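Local atomic coordinates of phage-related conserved hypothetical protein, BB2244 (Bordetella bronchiseptica, PDB entry 2BDV), a protein that is of unknown function but belongs to the SOS response associated peptidase (SRAP) family, whose studied members crosslink covalently to abasic sites in single-stranded DNA. Residues L88-G93 and T182-A187; D100-W105 and T198-Y203; Q117-H122 and G157-H162. All blocks are in the same frame, centred on the assembly; numbering follows the deposited sequence.

Interaction 1: residues L88-G93 and T182-A187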
# COMPACT_ATOMS: atom_id res chain seq x y z
N LEU A 88 -13.61 7.55 -7.60
CA LEU A 88 -13.12 8.85 -8.02
C LEU A 88 -11.61 8.87 -8.31
O LEU A 88 -11.08 9.85 -8.83
CB LEU A 88 -13.44 9.87 -6.93
CG LEU A 88 -14.90 9.91 -6.47
CD1 LEU A 88 -15.01 10.74 -5.19
CD2 LEU A 88 -15.78 10.50 -7.57
N MSE A 89 -10.93 7.79 -7.95
CA MSE A 89 -9.49 7.72 -8.15
C MSE A 89 -9.04 6.54 -9.00
O MSE A 89 -7.92 6.53 -9.50
CB MSE A 89 -8.81 7.64 -6.79
CG MSE A 89 -8.96 8.89 -5.95
SE MSE A 89 -8.58 8.54 -4.07
CE MSE A 89 -10.41 8.42 -3.45
N ILE A 90 -9.91 5.55 -9.17
CA ILE A 90 -9.57 4.37 -9.94
C ILE A 90 -9.18 4.74 -11.38
O ILE A 90 -8.45 4.00 -12.04
CB ILE A 90 -10.75 3.38 -9.97
CG1 ILE A 90 -10.32 2.10 -10.69
CG2 ILE A 90 -11.98 4.02 -10.61
CD1 ILE A 90 -9.11 1.44 -10.05
N GLY A 91 -9.64 5.89 -11.85
CA GLY A 91 -9.31 6.31 -13.20
C GLY A 91 -8.04 7.12 -13.32
O GLY A 91 -7.19 6.83 -14.17
N THR A 92 -7.86 8.11 -12.44
CA THR A 92 -6.71 9.01 -12.49
C THR A 92 -5.80 9.08 -11.26
O THR A 92 -4.84 9.85 -11.25
CB THR A 92 -7.21 10.43 -12.80
OG1 THR A 92 -8.00 10.92 -11.70
CG2 THR A 92 -8.08 10.42 -14.04
N GLY A 93 -6.08 8.29 -10.23
CA GLY A 93 -5.23 8.33 -9.06
C GLY A 93 -4.47 7.05 -8.75
O GLY A 93 -4.01 6.87 -7.63
N THR A 182 -4.22 3.01 -19.63
CA THR A 182 -5.05 1.84 -19.35
C THR A 182 -6.40 2.26 -18.78
O THR A 182 -6.47 2.98 -17.79
CB THR A 182 -4.38 0.87 -18.37
OG1 THR A 182 -4.37 1.44 -17.06
CG2 THR A 182 -2.95 0.58 -18.80
N PRO A 183 -7.50 1.81 -19.40
CA PRO A 183 -8.85 2.15 -18.94
C PRO A 183 -9.16 1.58 -17.56
O PRO A 183 -8.55 0.60 -17.13
CB PRO A 183 -9.74 1.57 -20.03
CG PRO A 183 -8.97 0.36 -20.46
CD PRO A 183 -7.55 0.89 -20.55
N VAL A 184 -10.12 2.21 -16.88
CA VAL A 184 -10.55 1.80 -15.54
C VAL A 184 -11.00 0.34 -15.52
O VAL A 184 -10.82 -0.36 -14.52
CB VAL A 184 -11.73 2.69 -15.05
CG1 VAL A 184 -12.23 2.20 -13.69
CG2 VAL A 184 -11.30 4.14 -14.97
N ALA A 185 -11.61 -0.09 -16.61
CA ALA A 185 -12.10 -1.46 -16.72
C ALA A 185 -10.92 -2.42 -16.63
O ALA A 185 -11.00 -3.45 -15.97
CB ALA A 185 -12.83 -1.66 -18.05
N ARG A 186 -9.83 -2.06 -17.30
CA ARG A 186 -8.64 -2.89 -17.30
C ARG A 186 -7.99 -2.84 -15.92
O ARG A 186 -7.46 -3.84 -15.44
CB ARG A 186 -7.65 -2.39 -18.37
CG ARG A 186 -6.30 -3.12 -18.38
CD ARG A 186 -6.46 -4.63 -18.58
NE ARG A 186 -5.24 -5.35 -18.21
CZ ARG A 186 -5.20 -6.65 -17.91
NH1 ARG A 186 -6.32 -7.36 -17.92
NH2 ARG A 186 -4.06 -7.23 -17.56
N ALA A 187 -8.07 -1.68 -15.28
CA ALA A 187 -7.50 -1.50 -13.95
C ALA A 187 -8.17 -2.41 -12.93
O ALA A 187 -7.51 -3.01 -12.08
CB ALA A 187 -7.65 -0.04 -13.51
O HOH W 1 -8.26 5.62 -16.58

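Interaction 2: residues D100-W105 and T198-Y203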
# COMPACT_ATOMS: atom_id res chain seq x y z
N ASP A 100 9.27 -3.77 1.09
CA ASP A 100 10.03 -5.00 1.27
C ASP A 100 9.15 -6.00 2.03
O ASP A 100 9.38 -7.21 1.99
CB ASP A 100 11.32 -4.68 2.02
CG ASP A 100 12.24 -3.79 1.20
OD1 ASP A 100 13.01 -4.33 0.38
OD2 ASP A 100 12.19 -2.55 1.35
N GLY A 101 8.13 -5.46 2.70
CA GLY A 101 7.20 -6.28 3.47
C GLY A 101 6.24 -5.43 4.30
O GLY A 101 6.26 -4.20 4.23
N TRP A 102 5.39 -6.08 5.09
CA TRP A 102 4.44 -5.36 5.93
C TRP A 102 4.22 -6.10 7.24
O TRP A 102 4.66 -7.25 7.40
CB TRP A 102 3.11 -5.15 5.17
CG TRP A 102 2.27 -6.40 4.97
CD1 TRP A 102 1.24 -6.84 5.74
CD2 TRP A 102 2.43 -7.38 3.93
NE1 TRP A 102 0.74 -8.02 5.26
CE2 TRP A 102 1.45 -8.38 4.14
CE3 TRP A 102 3.30 -7.51 2.83
CZ2 TRP A 102 1.31 -9.50 3.31
CZ3 TRP A 102 3.16 -8.63 2.00
CH2 TRP A 102 2.17 -9.60 2.25
N TYR A 103 3.54 -5.46 8.18
CA TYR A 103 3.29 -6.09 9.47
C TYR A 103 1.82 -6.32 9.77
O TYR A 103 0.97 -5.54 9.38
CB TYR A 103 3.87 -5.24 10.60
CG TYR A 103 5.32 -4.85 10.44
CD1 TYR A 103 5.69 -3.76 9.65
CD2 TYR A 103 6.31 -5.56 11.11
CE1 TYR A 103 7.02 -3.38 9.54
CE2 TYR A 103 7.65 -5.19 11.00
CZ TYR A 103 7.99 -4.10 10.22
OH TYR A 103 9.31 -3.73 10.13
N GLU A 104 1.56 -7.42 10.48
CA GLU A 104 0.21 -7.78 10.92
C GLU A 104 0.38 -8.29 12.36
O GLU A 104 1.33 -9.01 12.66
CB GLU A 104 -0.39 -8.89 10.06
CG GLU A 104 -0.64 -8.51 8.61
CD GLU A 104 -1.19 -9.66 7.81
OE1 GLU A 104 -1.29 -9.54 6.57
OE2 GLU A 104 -1.53 -10.69 8.42
N TRP A 105 -0.55 -7.92 13.23
CA TRP A 105 -0.50 -8.35 14.62
C TRP A 105 -1.46 -9.51 14.86
O TRP A 105 -2.65 -9.45 14.52
CB TRP A 105 -0.85 -7.17 15.53
CG TRP A 105 0.25 -6.15 15.63
CD1 TRP A 105 1.08 -5.93 16.71
CD2 TRP A 105 0.65 -5.23 14.62
NE1 TRP A 105 1.97 -4.93 16.42
CE2 TRP A 105 1.74 -4.47 15.15
CE3 TRP A 105 0.21 -4.96 13.32
CZ2 TRP A 105 2.38 -3.47 14.42
CZ3 TRP A 105 0.86 -3.95 12.58
CH2 TRP A 105 1.93 -3.22 13.14
N THR A 198 1.48 -18.04 -1.42
CA THR A 198 2.59 -18.98 -1.62
C THR A 198 3.89 -18.28 -2.03
O THR A 198 4.93 -18.93 -2.20
CB THR A 198 2.23 -20.04 -2.70
OG1 THR A 198 2.15 -19.41 -3.98
CG2 THR A 198 0.89 -20.72 -2.40
N ALA A 199 3.84 -16.96 -2.21
CA ALA A 199 5.02 -16.20 -2.61
C ALA A 199 5.66 -15.44 -1.45
O ALA A 199 6.71 -14.81 -1.61
CB ALA A 199 4.65 -15.22 -3.73
N PHE A 200 5.02 -15.51 -0.29
CA PHE A 200 5.49 -14.83 0.91
C PHE A 200 5.84 -15.76 2.06
O PHE A 200 5.31 -16.86 2.18
CB PHE A 200 4.43 -13.85 1.42
CG PHE A 200 3.82 -12.99 0.36
CD1 PHE A 200 2.59 -13.32 -0.20
CD2 PHE A 200 4.47 -11.85 -0.07
CE1 PHE A 200 2.02 -12.52 -1.19
CE2 PHE A 200 3.91 -11.04 -1.06
CZ PHE A 200 2.69 -11.37 -1.62
N SER A 201 6.74 -15.30 2.92
CA SER A 201 7.13 -16.04 4.11
C SER A 201 7.05 -14.98 5.21
O SER A 201 6.98 -13.78 4.91
CB SER A 201 8.57 -16.58 3.99
OG SER A 201 9.51 -15.54 3.85
N TRP A 202 7.03 -15.39 6.47
CA TRP A 202 6.94 -14.42 7.56
C TRP A 202 7.46 -14.97 8.87
O TRP A 202 7.58 -16.18 9.04
CB TRP A 202 5.49 -13.98 7.74
CG TRP A 202 4.53 -15.11 7.93
CD1 TRP A 202 4.25 -15.76 9.10
CD2 TRP A 202 3.76 -15.75 6.91
NE1 TRP A 202 3.35 -16.77 8.86
CE2 TRP A 202 3.03 -16.79 7.53
CE3 TRP A 202 3.62 -15.54 5.53
CZ2 TRP A 202 2.17 -17.62 6.81
CZ3 TRP A 202 2.76 -16.38 4.81
CH2 TRP A 202 2.05 -17.40 5.45
N TYR A 203 7.80 -14.07 9.79
CA TYR A 203 8.29 -14.48 11.09
C TYR A 203 7.85 -13.49 12.17
O TYR A 203 7.50 -12.34 11.86
CB TYR A 203 9.83 -14.61 11.08
CG TYR A 203 10.56 -13.37 10.60
CD1 TYR A 203 10.91 -13.21 9.25
CD2 TYR A 203 10.88 -12.35 11.48
CE1 TYR A 203 11.55 -12.06 8.80
CE2 TYR A 203 11.53 -11.20 11.05
CZ TYR A 203 11.86 -11.06 9.72
OH TYR A 203 12.49 -9.90 9.30

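Interaction 3: residues Q117-H122 and G157-H162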
# COMPACT_ATOMS: atom_id res chain seq x y z
N GLN A 117 0.98 -10.34 19.05
CA GLN A 117 2.31 -10.68 18.56
C GLN A 117 2.50 -10.17 17.12
O GLN A 117 1.88 -10.68 16.18
CB GLN A 117 2.49 -12.21 18.60
CG GLN A 117 3.69 -12.73 17.83
CD GLN A 117 5.01 -12.21 18.39
OE1 GLN A 117 5.39 -12.52 19.52
NE2 GLN A 117 5.73 -11.43 17.59
N PRO A 118 3.34 -9.15 16.94
CA PRO A 118 3.58 -8.62 15.59
C PRO A 118 4.38 -9.56 14.69
O PRO A 118 5.34 -10.19 15.14
CB PRO A 118 4.32 -7.31 15.87
CG PRO A 118 5.08 -7.62 17.14
CD PRO A 118 4.06 -8.37 17.96
N TYR A 119 3.98 -9.68 13.43
CA TYR A 119 4.68 -10.52 12.46
C TYR A 119 5.14 -9.68 11.28
O TYR A 119 4.51 -8.67 10.94
CB TYR A 119 3.77 -11.64 11.93
CG TYR A 119 3.59 -12.81 12.86
CD1 TYR A 119 2.70 -12.75 13.93
CD2 TYR A 119 4.35 -13.97 12.71
CE1 TYR A 119 2.57 -13.80 14.83
CE2 TYR A 119 4.24 -15.03 13.61
CZ TYR A 119 3.34 -14.94 14.67
OH TYR A 119 3.25 -15.97 15.58
N TYR A 120 6.25 -10.07 10.65
CA TYR A 120 6.74 -9.36 9.47
C TYR A 120 6.57 -10.32 8.28
O TYR A 120 7.03 -11.45 8.34
CB TYR A 120 8.23 -8.99 9.64
CG TYR A 120 8.82 -8.34 8.40
CD1 TYR A 120 8.32 -7.14 7.91
CD2 TYR A 120 9.87 -8.94 7.71
CE1 TYR A 120 8.83 -6.55 6.77
CE2 TYR A 120 10.41 -8.36 6.56
CZ TYR A 120 9.88 -7.15 6.10
OH TYR A 120 10.38 -6.54 4.97
N ILE A 121 5.88 -9.86 7.23
CA ILE A 121 5.62 -10.67 6.03
C ILE A 121 6.39 -10.09 4.85
O ILE A 121 6.42 -8.88 4.66
CB ILE A 121 4.11 -10.67 5.61
CG1 ILE A 121 3.21 -11.14 6.75
CG2 ILE A 121 3.89 -11.62 4.46
CD1 ILE A 121 2.93 -10.11 7.78
N HIS A 122 7.00 -10.95 4.03
CA HIS A 122 7.75 -10.47 2.87
C HIS A 122 7.86 -11.50 1.75
O HIS A 122 7.42 -12.64 1.88
CB HIS A 122 9.16 -10.05 3.31
CG HIS A 122 10.02 -11.20 3.73
ND1 HIS A 122 10.59 -12.06 2.83
CD2 HIS A 122 10.33 -11.67 4.96
CE1 HIS A 122 11.23 -13.02 3.48
NE2 HIS A 122 11.09 -12.80 4.77
N GLY A 157 -5.90 -10.89 6.53
CA GLY A 157 -4.46 -10.69 6.57
C GLY A 157 -3.73 -11.97 6.19
O GLY A 157 -4.35 -13.03 6.05
N MET A 158 -2.42 -11.87 6.02
CA MET A 158 -1.61 -13.03 5.68
C MET A 158 -1.48 -13.91 6.93
O MET A 158 -1.41 -15.13 6.83
CB MET A 158 -0.22 -12.58 5.19
CG MET A 158 0.62 -13.65 4.51
SD MET A 158 -0.10 -14.32 2.99
CE MET A 158 0.07 -12.92 1.92
N VAL A 159 -1.45 -13.27 8.10
CA VAL A 159 -1.32 -13.98 9.37
C VAL A 159 -2.52 -13.71 10.28
O VAL A 159 -3.04 -14.63 10.92
CB VAL A 159 -0.03 -13.55 10.12
CG1 VAL A 159 0.11 -14.35 11.39
CG2 VAL A 159 1.18 -13.76 9.22
N ASP A 160 -2.95 -12.45 10.34
CA ASP A 160 -4.09 -12.03 11.15
C ASP A 160 -5.35 -12.00 10.31
O ASP A 160 -5.50 -11.16 9.42
CB ASP A 160 -3.83 -10.64 11.75
CG ASP A 160 -5.07 -10.02 12.37
OD1 ASP A 160 -5.91 -10.77 12.90
OD2 ASP A 160 -5.21 -8.78 12.33
N VAL A 161 -6.27 -12.92 10.60
CA VAL A 161 -7.51 -13.02 9.85
C VAL A 161 -8.39 -11.78 9.93
O VAL A 161 -9.33 -11.63 9.16
CB VAL A 161 -8.33 -14.25 10.32
CG1 VAL A 161 -7.50 -15.51 10.14
CG2 VAL A 161 -8.74 -14.10 11.77
N HIS A 162 -8.09 -10.88 10.86
CA HIS A 162 -8.86 -9.65 11.01
C HIS A 162 -8.23 -8.48 10.27
O HIS A 162 -8.77 -7.36 10.27
CB HIS A 162 -9.02 -9.30 12.49
CG HIS A 162 -9.98 -10.19 13.23
ND1 HIS A 162 -10.08 -11.54 12.98
CD2 HIS A 162 -10.86 -9.92 14.22
CE1 HIS A 162 -10.98 -12.07 13.80
NE2 HIS A 162 -11.47 -11.10 14.56

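Interaction 1: residues L88-G93 and T182-A187
Val184 reaches across from the first turn of helix 184-191 and splits its two methyls between Ile90 and Gly91, in a packing of loop against helix N-terminus. CG1 of Val184 sits 3.6 Å from both CG1 and CG2 of Ile90, filling the fork of that branched side chain. The other methyl, Val184 CG2, lies on the backbone of the next residue, 3.4 Å from Gly91 CA. One turn along the helix, Ala187 completes the apolar surface: its CB meets CD1 of Ile90 at 4.0 Å. Ile90 gets there with CG1 anti to its backbone N (chi1 -175°), and a bend at chi2 then carries CD1 on toward the alanine.

No hydrogen bond runs directly between the two segments; a water and Arg94 make the polar links. Behind the first shell, Trp177 of helix 171-178 packs on both Ile90 and Ala187, making the buried side of the contact a three-way junction of loop and two helices. Arg94 ties the backbones together, with NH1 on the carbonyl of Ile90 and a weak NH2 bond to that of Thr182. Pro183 is the N-cap of the helix, and Pro183 O accepts from Ala187 N at 3.0 Å. Beside the apolar patch, the bridging water donates to Gly91 O at 2.9 Å and, weakly, to Thr182 O at 3.4 Å.

Interaction 2: residues D100-W105 and T198-Y203
A T-shaped aromatic pair, Trp102 against Phe200, links strand 101-107 with the 198-203 segment. The indole offers its edge and the phenyl its face. Atoms CZ3 and CH2, on the six-membered ring of Trp102, come down over the CD2-CE2 side of Phe200, and Trp102 CZ3 and CH2 each lie 4.0 Å from both Phe200 CD2 and CE2. The ring centroids are 5.3 Å apart and the planes stand at 80°. The edge does not meet the middle of the phenyl face: CH2 is displaced toward the rim. Trp102 CG lies between the backbone N and the carbonyl carbon (chi1 70°), which swings the long indole from its strand toward the phenyl, whereas the CB of Phe200 is already directed toward the tryptophan's segment.

In the antiparallel sheet, strands 101-107 and 201-204 are not neighbours. Strand 116-123 runs between them, with Ile121 touching Trp102, so the aromatic pair spans the middle strand on one face of the sheet. Leu127 of strand 126-133 packs against both rings.

The pyrrole side of the indole is held as well. Trp102 NE1 donates to Glu104 OE1, two residues along on the same strand, at 2.9 Å and nearly straight (173°). The acceptor lies in the ring plane, and the carboxylate receives the bond on its anti side, somewhat out of its own plane. The NE1 bond and the contact at the CZ3-CH2 edge together probably limit rotation of the indole. Glu104 is itself fixed by the 157-162 loop: OE1 also accepts from Met158 N, and OE2 takes the backbone N-H groups of Val159 and Asp160.

Interaction 3: residues Q117-H122 and G157-H162
Strand 116-123 and the irregular 157-162 loop face each other with CA atoms 7.6 Å apart both at Tyr119 and Val159 and at Ile121 and Met158, a spacing bridged by side chains with no hydrogen bond across. Tyr119 and Ile121, two residues apart on the strand, both point at the loop, and Val159 lies against the two of them, one methyl for each. Its CG1, placed anti to the backbone N (chi1 -177°), sits over one face of the tyrosine ring in a CH-pi contact, 4.1 Å from the Tyr119 ring centroid and 17° off the normal, on the CG-CD1 side. Val159 CG2 lies 4.1 Å from Ile121 CG1, the two side chains passing each other in opposite directions. Ile121 in turn receives Met158 over both branches: Ile121 CG2 meets Met158 CG at 3.8 Å, while Ile121 CG1 approaches Met158 CB at 4.0 Å. The methionine chain bends at both chi2 and chi3, and its early carbons do the touching here.

The loop keeps its shape partly through an Asx turn, in which Asp160 OD1 accepts from His162 N at 3.0 Å, the N-H arriving from above the carboxylate plane. Gly157 N adds a weak bond to Asp160 O, and Gly157 O accepts a hydrogen bond from Arg165 NH1.

The loop packs on part of one face of the four-stranded antiparallel sheet, over strand 116-123. This inner strand is joined by backbone hydrogen bonds of Ile121 with Trp102 of strand 101-107 and of Tyr120 with Tyr203 of strand 201-204, and Met158 reaches over to Trp202 on the latter.

Interactions 2 and 3 form one continuous patch: their centres are 7 Å apart, Glu104 of interaction 2 bonds the loop of interaction 3, and they share the antiparallel sheet in which strand 116-123 separates 101-107 from 201-204. That loop packs on the same side of the sheet as the aromatic pair, Met158 touching both of its rings. Interaction 1 lies on the opposite side of the chain's centre, about 28 and 29 Å from the other two between centres. Along the sequence the order is 88-93, 100-105, 117-122, 157-162, 182-187, 198-203, so interactions 1 and 2 interleave and both enclose interaction 3. Strand 201-204 is the next strand after helix 184-191, the chain crossing the SRAP fold between them.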